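PDB 6TGF: exopolysaccharide biosynthesis protein from Pantoea stewartii subsp. stewartii DC283, which modifies the glycan of bacterial biofilm, probably as a hydrolase, and has a trimeric, bacteriophage tailspike-like parallel beta-helix fold. Local coordinates for residues L529-L535 / P638-I644; A548-P553 / R656-V660; L615-V620 / S673-Q678. All blocks are in the same frame, centred on the assembly; numbering follows the deposited sequence.

Interaction 1 of 3, residues L529-L535 / P638-I644; sequences LTSRWLL and PSAAIMI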
ATOM      1  N   LEU B 529      -9.633  31.733 -10.303  1.00 37.84           N
ATOM      2  CA  LEU B 529      -8.223  32.011  -9.924  1.00 38.05           C
ATOM      3  C   LEU B 529      -8.221  32.993  -8.749  1.00 38.68           C
ATOM      4  O   LEU B 529      -8.970  33.988  -8.806  1.00 39.06           O
ATOM      5  CB  LEU B 529      -7.473  32.588 -11.131  1.00 37.87           C
ATOM      6  CG  LEU B 529      -6.012  32.972 -10.887  1.00 37.77           C
ATOM      7  CD1 LEU B 529      -5.176  31.759 -10.511  1.00 37.65           C
ATOM      8  CD2 LEU B 529      -5.419  33.655 -12.107  1.00 37.61           C
ATOM      9  N   THR B 530      -7.420  32.709  -7.722  1.00 39.09           N
ATOM     10  CA  THR B 530      -7.171  33.608  -6.564  1.00 39.50           C
ATOM     11  C   THR B 530      -5.655  33.708  -6.354  1.00 39.71           C
ATOM     12  O   THR B 530      -4.905  33.223  -7.226  1.00 39.38           O
ATOM     13  CB  THR B 530      -7.946  33.131  -5.328  1.00 39.66           C
ATOM     14  OG1 THR B 530      -7.816  34.122  -4.308  1.00 39.83           O
ATOM     15  CG2 THR B 530      -7.470  31.793  -4.806  1.00 39.62           C
ATOM     16  N   SER B 531      -5.227  34.325  -5.252  1.00 40.40           N
ATOM     17  CA  SER B 531      -3.798  34.565  -4.928  1.00 40.78           C
ATOM     18  C   SER B 531      -3.466  33.989  -3.550  1.00 41.62           C
ATOM     19  O   SER B 531      -4.319  34.062  -2.644  1.00 42.04           O
ATOM     20  CB  SER B 531      -3.461  36.028  -4.996  1.00 40.85           C
ATOM     21  OG  SER B 531      -2.108  36.250  -4.626  1.00 40.79           O
ATOM     22  N   ARG B 532      -2.252  33.450  -3.426  1.00 42.25           N
ATOM     23  CA  ARG B 532      -1.583  33.094  -2.148  1.00 42.99           C
ATOM     24  C   ARG B 532      -1.514  34.340  -1.256  1.00 43.50           C
ATOM     25  O   ARG B 532      -1.462  34.182  -0.020  1.00 43.97           O
ATOM     26  CB  ARG B 532      -0.192  32.542  -2.474  1.00 43.20           C
ATOM     27  CG  ARG B 532       0.518  31.830  -1.331  1.00 43.77           C
ATOM     28  CD  ARG B 532       1.655  30.989  -1.882  1.00 43.89           C
ATOM     29  NE  ARG B 532       2.880  31.087  -1.100  1.00 44.29           N
ATOM     30  CZ  ARG B 532       3.169  30.355  -0.028  1.00 44.89           C
ATOM     31  NH1 ARG B 532       2.315  29.453   0.426  1.00 45.06           N
ATOM     32  NH2 ARG B 532       4.320  30.535   0.596  1.00 45.46           N
ATOM     33  N   TRP B 533      -1.533  35.529  -1.873  1.00 43.68           N
ATOM     34  CA  TRP B 533      -1.289  36.845  -1.226  1.00 44.15           C
ATOM     35  C   TRP B 533      -2.446  37.809  -1.516  1.00 44.97           C
ATOM     36  O   TRP B 533      -2.571  38.252  -2.674  1.00 44.73           O
ATOM     37  CB  TRP B 533       0.048  37.405  -1.721  1.00 43.62           C
ATOM     38  CG  TRP B 533       1.161  36.405  -1.656  1.00 43.12           C
ATOM     39  CD1 TRP B 533       1.713  35.868  -0.531  1.00 43.11           C
ATOM     40  CD2 TRP B 533       1.848  35.802  -2.768  1.00 42.53           C
ATOM     41  NE1 TRP B 533       2.700  34.979  -0.864  1.00 42.90           N
ATOM     42  CE2 TRP B 533       2.808  34.920  -2.228  1.00 42.52           C
ATOM     43  CE3 TRP B 533       1.756  35.929  -4.160  1.00 42.27           C
ATOM     44  CZ2 TRP B 533       3.661  34.167  -3.033  1.00 42.32           C
ATOM     45  CZ3 TRP B 533       2.601  35.184  -4.955  1.00 41.96           C
ATOM     46  CH2 TRP B 533       3.541  34.316  -4.396  1.00 41.97           C
ATOM     47  N   LEU B 534      -3.253  38.115  -0.494  1.00 46.34           N
ATOM     48  CA  LEU B 534      -4.340  39.131  -0.541  1.00 47.38           C
ATOM     49  C   LEU B 534      -3.963  40.291   0.388  1.00 48.68           C
ATOM     50  O   LEU B 534      -3.917  40.067   1.615  1.00 49.29           O
ATOM     51  CB  LEU B 534      -5.663  38.481  -0.120  1.00 47.56           C
ATOM     52  CG  LEU B 534      -6.081  37.241  -0.912  1.00 47.27           C
ATOM     53  CD1 LEU B 534      -7.318  36.602  -0.299  1.00 47.61           C
ATOM     54  CD2 LEU B 534      -6.326  37.574  -2.376  1.00 46.86           C
ATOM     55  N   LEU B 535      -3.692  41.471  -0.182  1.00 49.59           N
ATOM     56  CA  LEU B 535      -3.269  42.695   0.555  1.00 50.62           C
ATOM     57  C   LEU B 535      -4.499  43.547   0.887  1.00 51.78           C
ATOM     58  O   LEU B 535      -5.356  43.722  -0.001  1.00 51.70           O
ATOM     59  CB  LEU B 535      -2.271  43.484  -0.300  1.00 50.36           C
ATOM     60  CG  LEU B 535      -0.903  42.832  -0.489  1.00 50.15           C
ATOM     61  CD1 LEU B 535      -0.030  43.666  -1.412  1.00 49.96           C
ATOM     62  CD2 LEU B 535      -0.209  42.621   0.849  1.00 50.55           C
ATOM     63  N   PRO B 638      -9.787  47.244  -0.202  1.00 52.71           N
ATOM     64  CA  PRO B 638     -10.093  46.283   0.859  1.00 52.34           C
ATOM     65  C   PRO B 638      -9.440  44.903   0.685  1.00 51.01           C
ATOM     66  O   PRO B 638      -9.239  44.231   1.679  1.00 51.10           O
ATOM     67  CB  PRO B 638     -11.623  46.173   0.771  1.00 52.82           C
ATOM     68  CG  PRO B 638     -11.924  46.393  -0.697  1.00 52.62           C
ATOM     69  CD  PRO B 638     -10.893  47.398  -1.161  1.00 52.49           C
ATOM     70  N   SER B 639      -9.141  44.512  -0.557  1.00 49.49           N
ATOM     71  CA  SER B 639      -8.552  43.194  -0.913  1.00 48.42           C
ATOM     72  C   SER B 639      -7.970  43.248  -2.329  1.00 47.14           C
ATOM     73  O   SER B 639      -8.754  43.423  -3.283  1.00 46.70           O
ATOM     74  CB  SER B 639      -9.575  42.095  -0.783  1.00 48.54           C
ATOM     75  OG  SER B 639     -10.734  42.383  -1.552  1.00 48.54           O
ATOM     76  N   ALA B 640      -6.646  43.108  -2.449  1.00 46.15           N
ATOM     77  CA  ALA B 640      -5.901  43.095  -3.729  1.00 45.16           C
ATOM     78  C   ALA B 640      -5.111  41.788  -3.848  1.00 44.22           C
ATOM     79  O   ALA B 640      -4.219  41.559  -3.007  1.00 44.27           O
ATOM     80  CB  ALA B 640      -4.994  44.299  -3.810  1.00 45.30           C
ATOM     81  N   ALA B 641      -5.433  40.970  -4.856  1.00 43.18           N
ATOM     82  CA  ALA B 641      -4.802  39.657  -5.135  1.00 42.29           C
ATOM     83  C   ALA B 641      -3.601  39.855  -6.066  1.00 41.42           C
ATOM     84  O   ALA B 641      -3.779  40.461  -7.140  1.00 41.28           O
ATOM     85  CB  ALA B 641      -5.819  38.715  -5.735  1.00 42.09           C
ATOM     86  N   ILE B 642      -2.425  39.368  -5.659  1.00 40.86           N
ATOM     87  CA  ILE B 642      -1.167  39.420  -6.464  1.00 40.37           C
ATOM     88  C   ILE B 642      -1.108  38.151  -7.322  1.00 39.67           C
ATOM     89  O   ILE B 642      -1.097  37.045  -6.747  1.00 39.65           O
ATOM     90  CB  ILE B 642       0.079  39.585  -5.566  1.00 40.53           C
ATOM     91  CG1 ILE B 642       0.289  41.033  -5.110  1.00 40.82           C
ATOM     92  CG2 ILE B 642       1.329  39.066  -6.265  1.00 40.44           C
ATOM     93  CD1 ILE B 642      -0.954  41.743  -4.628  1.00 41.05           C
ATOM     94  N   MET B 643      -1.081  38.318  -8.646  1.00 38.96           N
ATOM     95  CA  MET B 643      -1.029  37.212  -9.639  1.00 38.44           C
ATOM     96  C   MET B 643       0.031  37.558 -10.689  1.00 37.53           C
ATOM     97  O   MET B 643       0.050  38.714 -11.148  1.00 37.65           O
ATOM     98  CB  MET B 643      -2.403  37.011 -10.286  1.00 38.80           C
ATOM     99  CG  MET B 643      -3.481  36.680  -9.261  1.00 39.47           C
ATOM    100  SD  MET B 643      -5.143  36.459  -9.943  1.00 40.26           S
ATOM    101  CE  MET B 643      -5.346  38.008 -10.814  1.00 40.11           C
ATOM    102  N   ILE B 644       0.899  36.597 -11.022  1.00 36.49           N
ATOM    103  CA  ILE B 644       2.187  36.840 -11.735  1.00 35.71           C
ATOM    104  C   ILE B 644       2.276  35.941 -12.974  1.00 35.12           C
ATOM    105  O   ILE B 644       1.853  34.772 -12.894  1.00 34.97           O
ATOM    106  CB  ILE B 644       3.379  36.627 -10.777  1.00 35.69           C
ATOM    107  CG1 ILE B 644       3.222  37.450  -9.495  1.00 35.77           C
ATOM    108  CG2 ILE B 644       4.696  36.920 -11.484  1.00 35.77           C
ATOM    109  CD1 ILE B 644       4.302  37.219  -8.459  1.00 35.93           C
TER
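This contact forms an edge of the antiparallel beta-sandwich that follows the tailspike-like beta-helix. Strand 637-646 takes strand 534-537 as its outer neighbour. The pairing is short: Leu535 N gives its hydrogen to Ala640 O (2.9 Å) and Ala640 N returns one to Leu535 O (2.8 Å); Leu534 and Ala641 then form a non-hydrogen-bonded pair with CA atoms 4.6 Å apart, and beyond it Ile642 N makes the third backbone bond, to Trp533 O (3.2 Å).

The two faces are filled differently. On the face of Leu534 and Ala641, the small alanine makes a hollow that takes the leucine, CD2 lying 3.6 Å from Ala641 CB; Ser531 comes in against the same methyl, its CB 3.7 Å from Ala641 CB. On the face of Leu535 and Ala640, Leu535 CD1 reaches Ile642 CD1 at 3.9 Å, and both side chains pack on Leu547 of the facing sheet, so this is part of the sandwich interior. The bulky Trp533 side chain fills the gap between Ile642, Ile644 and strand 659-664, with CE3 3.8 Å from Ile642 CG2 and CZ3 4.4 Å from Ile644 CD1.

Residues 529-533 swing across strand 637-646, and Leu529 CD2 settles 3.6 Å from Met643 SD. Leu529 also pairs in parallel with a strand of the third subunit, while Arg532 makes a salt bridge to Asp521 of the second, so this bend belongs to the trimer interface as well. Here the single proton of Ser531 OG has two acceptors in reach, Ile642 O at a very short 2.5 Å and Trp533 O at 2.8 Å.

Interaction 2 of 3, residues A548-P553 / R656-V660; sequences ANLYSP and RCARV
The apolar centre is Val660 (chi1 t), its CG1 3.8 Å from Ala548 CB and its CG2 3.9 Å from Leu550 CD2 (Leu550 m, t). Residues 548-551 and 659-660 are extended and pair antiparallel: Leu550/Val660 non-hydrogen-bonded, Tyr551/Arg659 hydrogen-bonded, CA atoms 5.0 Å apart in each. Tyr551 N donates to Arg659 O (3.1 Å); the return bond, Arg659 N to Tyr551 O, is weak at 3.4 Å. In this edge-strand pairing Leu550 and Val660 face the sandwich interior; on the other side Arg659 (chi1 -91°) lays its guanidinium over one face of Tyr551 (chi1 t, chi2 -87°), NH1 3.6 Å from CD2, while NH2 salt-bridges Asp661. The chain turns off at Pro553 (phi/psi -69/-23), and from loop 656-658 Arg656 (t, t, p) curls back, NH1 donating to Tyr551 OH (2.7 Å) and NH2 to Pro553 O (3.0 Å). Strand 659-664 is outermost, beside 543-551 and then 626-633; Trp559 of the facing sheet packs on Leu550 and Val660, Trp506 of the second subunit makes a cation-pi contact with Arg659.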
ATOM      1  N   ALA B 548       7.591  41.465  -3.253  1.00 46.07           N
ATOM      2  CA  ALA B 548       8.547  40.335  -3.290  1.00 45.80           C
ATOM      3  C   ALA B 548       9.894  40.781  -3.864  1.00 45.66           C
ATOM      4  O   ALA B 548       9.972  41.894  -4.417  1.00 45.66           O
ATOM      5  CB  ALA B 548       7.960  39.213  -4.113  1.00 45.43           C
ATOM      6  N   ASN B 549      10.912  39.927  -3.712  1.00 45.49           N
ATOM      7  CA  ASN B 549      12.171  39.965  -4.500  1.00 45.18           C
ATOM      8  C   ASN B 549      12.037  38.958  -5.646  1.00 44.29           C
ATOM      9  O   ASN B 549      11.858  37.759  -5.357  1.00 44.10           O
ATOM     10  CB  ASN B 549      13.405  39.659  -3.648  1.00 45.71           C
ATOM     11  CG  ASN B 549      14.671  39.577  -4.474  1.00 46.00           C
ATOM     12  OD1 ASN B 549      15.113  40.575  -5.041  1.00 46.25           O
ATOM     13  ND2 ASN B 549      15.256  38.393  -4.558  1.00 46.05           N
ATOM     14  N   LEU B 550      12.099  39.435  -6.892  1.00 43.63           N
ATOM     15  CA  LEU B 550      12.061  38.593  -8.117  1.00 43.12           C
ATOM     16  C   LEU B 550      13.492  38.185  -8.484  1.00 43.13           C
ATOM     17  O   LEU B 550      14.312  39.090  -8.737  1.00 43.54           O
ATOM     18  CB  LEU B 550      11.413  39.382  -9.260  1.00 42.81           C
ATOM     19  CG  LEU B 550       9.982  39.862  -9.020  1.00 42.53           C
ATOM     20  CD1 LEU B 550       9.542  40.795 -10.138  1.00 42.34           C
ATOM     21  CD2 LEU B 550       9.019  38.690  -8.896  1.00 42.31           C
ATOM     22  N   TYR B 551      13.777  36.878  -8.506  1.00 42.73           N
ATOM     23  CA  TYR B 551      15.056  36.306  -9.002  1.00 42.73           C
ATOM     24  C   TYR B 551      14.890  35.902 -10.471  1.00 42.30           C
ATOM     25  O   TYR B 551      14.179  34.916 -10.750  1.00 41.53           O
ATOM     26  CB  TYR B 551      15.504  35.105  -8.165  1.00 42.88           C
ATOM     27  CG  TYR B 551      16.864  34.581  -8.549  1.00 43.17           C
ATOM     28  CD1 TYR B 551      17.011  33.639  -9.553  1.00 43.02           C
ATOM     29  CD2 TYR B 551      18.011  35.052  -7.935  1.00 43.65           C
ATOM     30  CE1 TYR B 551      18.258  33.165  -9.924  1.00 43.26           C
ATOM     31  CE2 TYR B 551      19.267  34.587  -8.291  1.00 43.97           C
ATOM     32  CZ  TYR B 551      19.392  33.641  -9.292  1.00 43.77           C
ATOM     33  OH  TYR B 551      20.627  33.178  -9.644  1.00 44.22           O
ATOM     34  N   SER B 552      15.541  36.646 -11.371  1.00 42.39           N
ATOM     35  CA  SER B 552      15.555  36.412 -12.839  1.00 42.28           C
ATOM     36  C   SER B 552      16.866  35.726 -13.220  1.00 42.59           C
ATOM     37  O   SER B 552      17.914  36.368 -13.231  1.00 43.03           O
ATOM     38  CB  SER B 552      15.365  37.708 -13.588  1.00 42.24           C
ATOM     39  OG  SER B 552      14.489  38.577 -12.884  1.00 42.04           O
ATOM     40  N   PRO B 553      16.864  34.404 -13.516  1.00 42.60           N
ATOM     41  CA  PRO B 553      18.106  33.678 -13.791  1.00 42.96           C
ATOM     42  C   PRO B 553      18.811  34.040 -15.110  1.00 43.16           C
ATOM     43  O   PRO B 553      20.000  33.801 -15.193  1.00 43.42           O
ATOM     44  CB  PRO B 553      17.668  32.205 -13.827  1.00 42.74           C
ATOM     45  CG  PRO B 553      16.202  32.256 -14.195  1.00 42.40           C
ATOM     46  CD  PRO B 553      15.682  33.528 -13.557  1.00 42.32           C
ATOM     47  N   ARG B 656      19.131  26.379 -10.852  1.00 41.13           N
ATOM     48  CA  ARG B 656      19.177  27.833 -10.536  1.00 41.77           C
ATOM     49  C   ARG B 656      18.024  28.522 -11.282  1.00 41.13           C
ATOM     50  O   ARG B 656      18.287  29.223 -12.282  1.00 41.12           O
ATOM     51  CB  ARG B 656      20.553  28.398 -10.904  1.00 42.88           C
ATOM     52  CG  ARG B 656      20.847  29.769 -10.311  1.00 43.73           C
ATOM     53  CD  ARG B 656      22.193  30.313 -10.758  1.00 44.63           C
ATOM     54  NE  ARG B 656      22.258  30.508 -12.202  1.00 44.87           N
ATOM     55  CZ  ARG B 656      21.722  31.531 -12.868  1.00 44.86           C
ATOM     56  NH1 ARG B 656      21.062  32.482 -12.229  1.00 44.70           N
ATOM     57  NH2 ARG B 656      21.846  31.598 -14.182  1.00 44.98           N
ATOM     58  N   CYS B 657      16.791  28.317 -10.801  1.00 40.41           N
ATOM     59  CA  CYS B 657      15.518  28.663 -11.491  1.00 39.69           C
ATOM     60  C   CYS B 657      14.986  30.023 -11.022  1.00 39.33           C
ATOM     61  O   CYS B 657      15.640  30.668 -10.182  1.00 39.41           O
ATOM     62  CB  CYS B 657      14.462  27.594 -11.239  1.00 39.37           C
ATOM     63  SG  CYS B 657      14.080  27.352  -9.483  1.00 39.36           S
ATOM     64  N   ALA B 658      13.838  30.432 -11.571  1.00 38.96           N
ATOM     65  CA  ALA B 658      13.076  31.641 -11.181  1.00 38.68           C
ATOM     66  C   ALA B 658      12.565  31.486  -9.744  1.00 38.57           C
ATOM     67  O   ALA B 658      12.295  30.341  -9.326  1.00 38.61           O
ATOM     68  CB  ALA B 658      11.937  31.856 -12.146  1.00 38.24           C
ATOM     69  N   ARG B 659      12.442  32.604  -9.024  1.00 38.46           N
ATOM     70  CA  ARG B 659      11.904  32.662  -7.640  1.00 38.63           C
ATOM     71  C   ARG B 659      11.043  33.917  -7.475  1.00 38.74           C
ATOM     72  O   ARG B 659      11.407  34.964  -8.042  1.00 39.03           O
ATOM     73  CB  ARG B 659      13.038  32.695  -6.610  1.00 38.95           C
ATOM     74  CG  ARG B 659      13.481  31.328  -6.113  1.00 39.02           C
ATOM     75  CD  ARG B 659      14.853  31.370  -5.469  1.00 39.42           C
ATOM     76  NE  ARG B 659      15.085  32.573  -4.674  1.00 39.84           N
ATOM     77  CZ  ARG B 659      16.256  33.205  -4.558  1.00 40.26           C
ATOM     78  NH1 ARG B 659      17.331  32.770  -5.196  1.00 40.33           N
ATOM     79  NH2 ARG B 659      16.348  34.287  -3.805  1.00 40.58           N
ATOM     80  N   VAL B 660       9.943  33.797  -6.730  1.00 38.77           N
ATOM     81  CA  VAL B 660       9.210  34.940  -6.114  1.00 39.03           C
ATOM     82  C   VAL B 660       9.421  34.843  -4.600  1.00 39.68           C
ATOM     83  O   VAL B 660       8.694  34.068  -3.948  1.00 39.66           O
ATOM     84  CB  VAL B 660       7.717  34.946  -6.501  1.00 38.65           C
ATOM     85  CG1 VAL B 660       6.926  35.987  -5.723  1.00 38.72           C
ATOM     86  CG2 VAL B 660       7.531  35.153  -7.997  1.00 38.34           C
TER

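Interaction 3 of 3, residues L615-V620 / S673-Q678; sequences LDVRYV and SHAAPQ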
ATOM      1  N   LEU B 615      -1.223  53.437  -6.540  1.00 50.68           N
ATOM      2  CA  LEU B 615      -0.978  54.870  -6.870  1.00 51.36           C
ATOM      3  C   LEU B 615       0.438  55.047  -7.432  1.00 51.97           C
ATOM      4  O   LEU B 615       0.589  55.812  -8.404  1.00 52.36           O
ATOM      5  CB  LEU B 615      -1.159  55.720  -5.609  1.00 51.69           C
ATOM      6  CG  LEU B 615      -2.550  55.701  -4.975  1.00 51.88           C
ATOM      7  CD1 LEU B 615      -2.599  56.639  -3.779  1.00 52.37           C
ATOM      8  CD2 LEU B 615      -3.629  56.075  -5.981  1.00 51.52           C
ATOM      9  N   ASP B 616       1.431  54.385  -6.827  1.00 52.71           N
ATOM     10  CA  ASP B 616       2.873  54.503  -7.175  1.00 53.32           C
ATOM     11  C   ASP B 616       3.518  53.113  -7.168  1.00 53.32           C
ATOM     12  O   ASP B 616       3.001  52.219  -6.468  1.00 53.47           O
ATOM     13  CB  ASP B 616       3.605  55.434  -6.204  1.00 54.20           C
ATOM     14  CG  ASP B 616       3.527  56.904  -6.574  1.00 54.70           C
ATOM     15  OD1 ASP B 616       4.101  57.277  -7.618  1.00 54.92           O
ATOM     16  OD2 ASP B 616       2.895  57.666  -5.816  1.00 55.33           O
ATOM     17  N   VAL B 617       4.608  52.955  -7.925  1.00 53.24           N
ATOM     18  CA  VAL B 617       5.463  51.732  -7.954  1.00 53.14           C
ATOM     19  C   VAL B 617       6.931  52.174  -7.944  1.00 53.43           C
ATOM     20  O   VAL B 617       7.302  53.005  -8.798  1.00 53.52           O
ATOM     21  CB  VAL B 617       5.155  50.852  -9.181  1.00 52.56           C
ATOM     22  CG1 VAL B 617       6.098  49.661  -9.283  1.00 52.45           C
ATOM     23  CG2 VAL B 617       3.710  50.383  -9.193  1.00 52.32           C
ATOM     24  N   ARG B 618       7.718  51.643  -7.005  1.00 53.85           N
ATOM     25  CA  ARG B 618       9.194  51.804  -6.945  1.00 54.21           C
ATOM     26  C   ARG B 618       9.824  50.410  -6.857  1.00 53.83           C
ATOM     27  O   ARG B 618       9.134  49.481  -6.392  1.00 53.25           O
ATOM     28  CB  ARG B 618       9.598  52.682  -5.757  1.00 55.03           C
ATOM     29  CG  ARG B 618       8.925  54.048  -5.740  1.00 55.48           C
ATOM     30  CD  ARG B 618       9.477  54.951  -4.656  1.00 56.23           C
ATOM     31  NE  ARG B 618      10.780  55.494  -5.021  1.00 56.61           N
ATOM     32  CZ  ARG B 618      10.986  56.646  -5.658  1.00 56.54           C
ATOM     33  NH1 ARG B 618       9.970  57.419  -6.010  1.00 56.38           N
ATOM     34  NH2 ARG B 618      12.221  57.027  -5.938  1.00 56.86           N
ATOM     35  N   TYR B 619      11.077  50.274  -7.301  1.00 53.78           N
ATOM     36  CA  TYR B 619      11.831  48.994  -7.298  1.00 53.86           C
ATOM     37  C   TYR B 619      13.289  49.248  -6.896  1.00 54.61           C
ATOM     38  O   TYR B 619      13.741  50.410  -6.922  1.00 54.75           O
ATOM     39  CB  TYR B 619      11.729  48.304  -8.661  1.00 53.29           C
ATOM     40  CG  TYR B 619      12.460  48.997  -9.782  1.00 53.10           C
ATOM     41  CD1 TYR B 619      11.856  50.009 -10.511  1.00 52.95           C
ATOM     42  CD2 TYR B 619      13.754  48.640 -10.120  1.00 53.21           C
ATOM     43  CE1 TYR B 619      12.522  50.651 -11.543  1.00 53.06           C
ATOM     44  CE2 TYR B 619      14.434  49.272 -11.148  1.00 53.30           C
ATOM     45  CZ  TYR B 619      13.816  50.281 -11.865  1.00 53.21           C
ATOM     46  OH  TYR B 619      14.480  50.907 -12.879  1.00 53.38           O
ATOM     47  N   VAL B 620      13.988  48.170  -6.527  1.00 55.04           N
ATOM     48  CA  VAL B 620      15.425  48.164  -6.127  1.00 55.81           C
ATOM     49  C   VAL B 620      16.112  47.002  -6.851  1.00 56.21           C
ATOM     50  O   VAL B 620      15.909  45.846  -6.434  1.00 56.35           O
ATOM     51  CB  VAL B 620      15.580  48.053  -4.597  1.00 56.15           C
ATOM     52  CG1 VAL B 620      17.035  47.910  -4.177  1.00 56.54           C
ATOM     53  CG2 VAL B 620      14.934  49.228  -3.877  1.00 56.27           C
ATOM     54  N   SER B 673      15.581  54.155  -3.978  1.00 61.91           N
ATOM     55  CA  SER B 673      14.760  53.251  -4.831  1.00 61.02           C
ATOM     56  C   SER B 673      14.373  53.972  -6.129  1.00 60.24           C
ATOM     57  O   SER B 673      14.165  55.201  -6.083  1.00 59.93           O
ATOM     58  CB  SER B 673      13.539  52.758  -4.096  1.00 60.74           C
ATOM     59  OG  SER B 673      12.720  53.846  -3.690  1.00 60.57           O
ATOM     60  N   HIS B 674      14.272  53.227  -7.234  1.00 59.42           N
ATOM     61  CA  HIS B 674      13.946  53.748  -8.591  1.00 58.86           C
ATOM     62  C   HIS B 674      12.429  53.698  -8.803  1.00 57.51           C
ATOM     63  O   HIS B 674      11.852  52.605  -8.649  1.00 57.28           O
ATOM     64  CB  HIS B 674      14.694  52.958  -9.674  1.00 59.29           C
ATOM     65  CG  HIS B 674      16.131  52.693  -9.364  1.00 60.32           C
ATOM     66  ND1 HIS B 674      16.997  53.691  -8.959  1.00 61.00           N
ATOM     67  CD2 HIS B 674      16.857  51.555  -9.408  1.00 60.88           C
ATOM     68  CE1 HIS B 674      18.195  53.177  -8.762  1.00 61.56           C
ATOM     69  NE2 HIS B 674      18.135  51.867  -9.031  1.00 61.47           N
ATOM     70  N   ALA B 675      11.813  54.833  -9.145  1.00 56.53           N
ATOM     71  CA  ALA B 675      10.364  54.958  -9.431  1.00 55.47           C
ATOM     72  C   ALA B 675      10.060  54.339 -10.801  1.00 54.45           C
ATOM     73  O   ALA B 675      10.765  54.673 -11.773  1.00 54.35           O
ATOM     74  CB  ALA B 675       9.942  56.405  -9.376  1.00 55.37           C
ATOM     75  N   ALA B 676       9.047  53.470 -10.866  1.00 53.37           N
ATOM     76  CA  ALA B 676       8.572  52.810 -12.105  1.00 52.32           C
ATOM     77  C   ALA B 676       7.713  53.793 -12.899  1.00 51.40           C
ATOM     78  O   ALA B 676       6.724  54.307 -12.377  1.00 51.00           O
ATOM     79  CB  ALA B 676       7.806  51.557 -11.763  1.00 52.30           C
ATOM     80  N   PRO B 677       8.063  54.098 -14.172  1.00 50.53           N
ATOM     81  CA  PRO B 677       7.268  55.009 -14.997  1.00 49.92           C
ATOM     82  C   PRO B 677       5.836  54.503 -15.230  1.00 49.09           C
ATOM     83  O   PRO B 677       5.671  53.336 -15.535  1.00 48.88           O
ATOM     84  CB  PRO B 677       8.014  55.069 -16.341  1.00 50.08           C
ATOM     85  CG  PRO B 677       9.412  54.572 -16.032  1.00 50.43           C
ATOM     86  CD  PRO B 677       9.248  53.598 -14.885  1.00 50.54           C
ATOM     87  N   GLN B 678       4.851  55.394 -15.087  1.00 48.45           N
ATOM     88  CA  GLN B 678       3.410  55.112 -15.330  1.00 47.74           C
ATOM     89  C   GLN B 678       3.148  55.173 -16.838  1.00 46.95           C
ATOM     90  O   GLN B 678       3.157  56.289 -17.389  1.00 47.08           O
ATOM     91  CB  GLN B 678       2.529  56.117 -14.586  1.00 47.93           C
ATOM     92  CG  GLN B 678       2.766  56.140 -13.085  1.00 48.26           C
ATOM     93  CD  GLN B 678       2.003  57.237 -12.388  1.00 48.38           C
ATOM     94  OE1 GLN B 678       2.534  57.929 -11.521  1.00 48.75           O
ATOM     95  NE2 GLN B 678       0.745  57.406 -12.762  1.00 48.24           N
TER
HETATM   96  O   HOH W   1       5.668  55.413 -10.006  1.00 40.37           O
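At Leu615 the chain turns a corner and then runs on in strand 614-620. Val617 makes the first firm link: its O accepts from Ala676 N (2.7 Å), its CG1 touches Ala676 CB (3.6 Å), and water 1 sits 3.2 Å from Val617 O and 2.8 Å from Ala676 O. Arg618 pairs with Ala675 without hydrogen bonds, CA atoms 4.2 Å apart, and its side chain (m, t, p) folds over the neighbouring segment, one guanidinium face over Ala675 CB; NE donates to Ser673 OG (2.9 Å) and NH2 to Ser673 O (2.7 Å), while that hydroxyl also bonds Asp670 O. The short strand 674-675 is an edge strand of the beta-sandwich, beside strand 614-620. Tyr619 and His674 exchange both backbone bonds, Tyr619 N to His674 O (2.8 Å) and His674 N to Tyr619 O (2.9 Å). His674 CB sits over the tyrosine face, 3.8 Å from the ring centroid; the rings form an offset edge-to-face pair, the His674 edge toward Tyr619 (centroids 5.4 Å apart, planes at 66°). Finally, Val620 CG2 meets Ser673 CB at 3.8 Å.

Interactions 2 and 3 sit at the two outer edges of one sheet of the sandwich, strand 659-664 along one and 674-675 along the other, whereas interaction 1 adds an edge strand to the facing sheet. Interactions 1 and 2 touch across the sandwich, Ile644 CD1 lying 3.9 Å from Val660 CG2 and Trp533 CH2 4.0 Å from Val660 CG1; interaction 3 stands clear of both. The first two are largely buried, the third more exposed; all border other subunits, interaction 3 through fewer residues. Backbone bonds are common to all, but side-chain chemistry differs: interaction 1 packs aliphatic groups, sulfur and Trp533, interaction 2 sets arginines around a tyrosine, and interaction 3 has Arg618 hydrogen-bonding to Ser673 and a water.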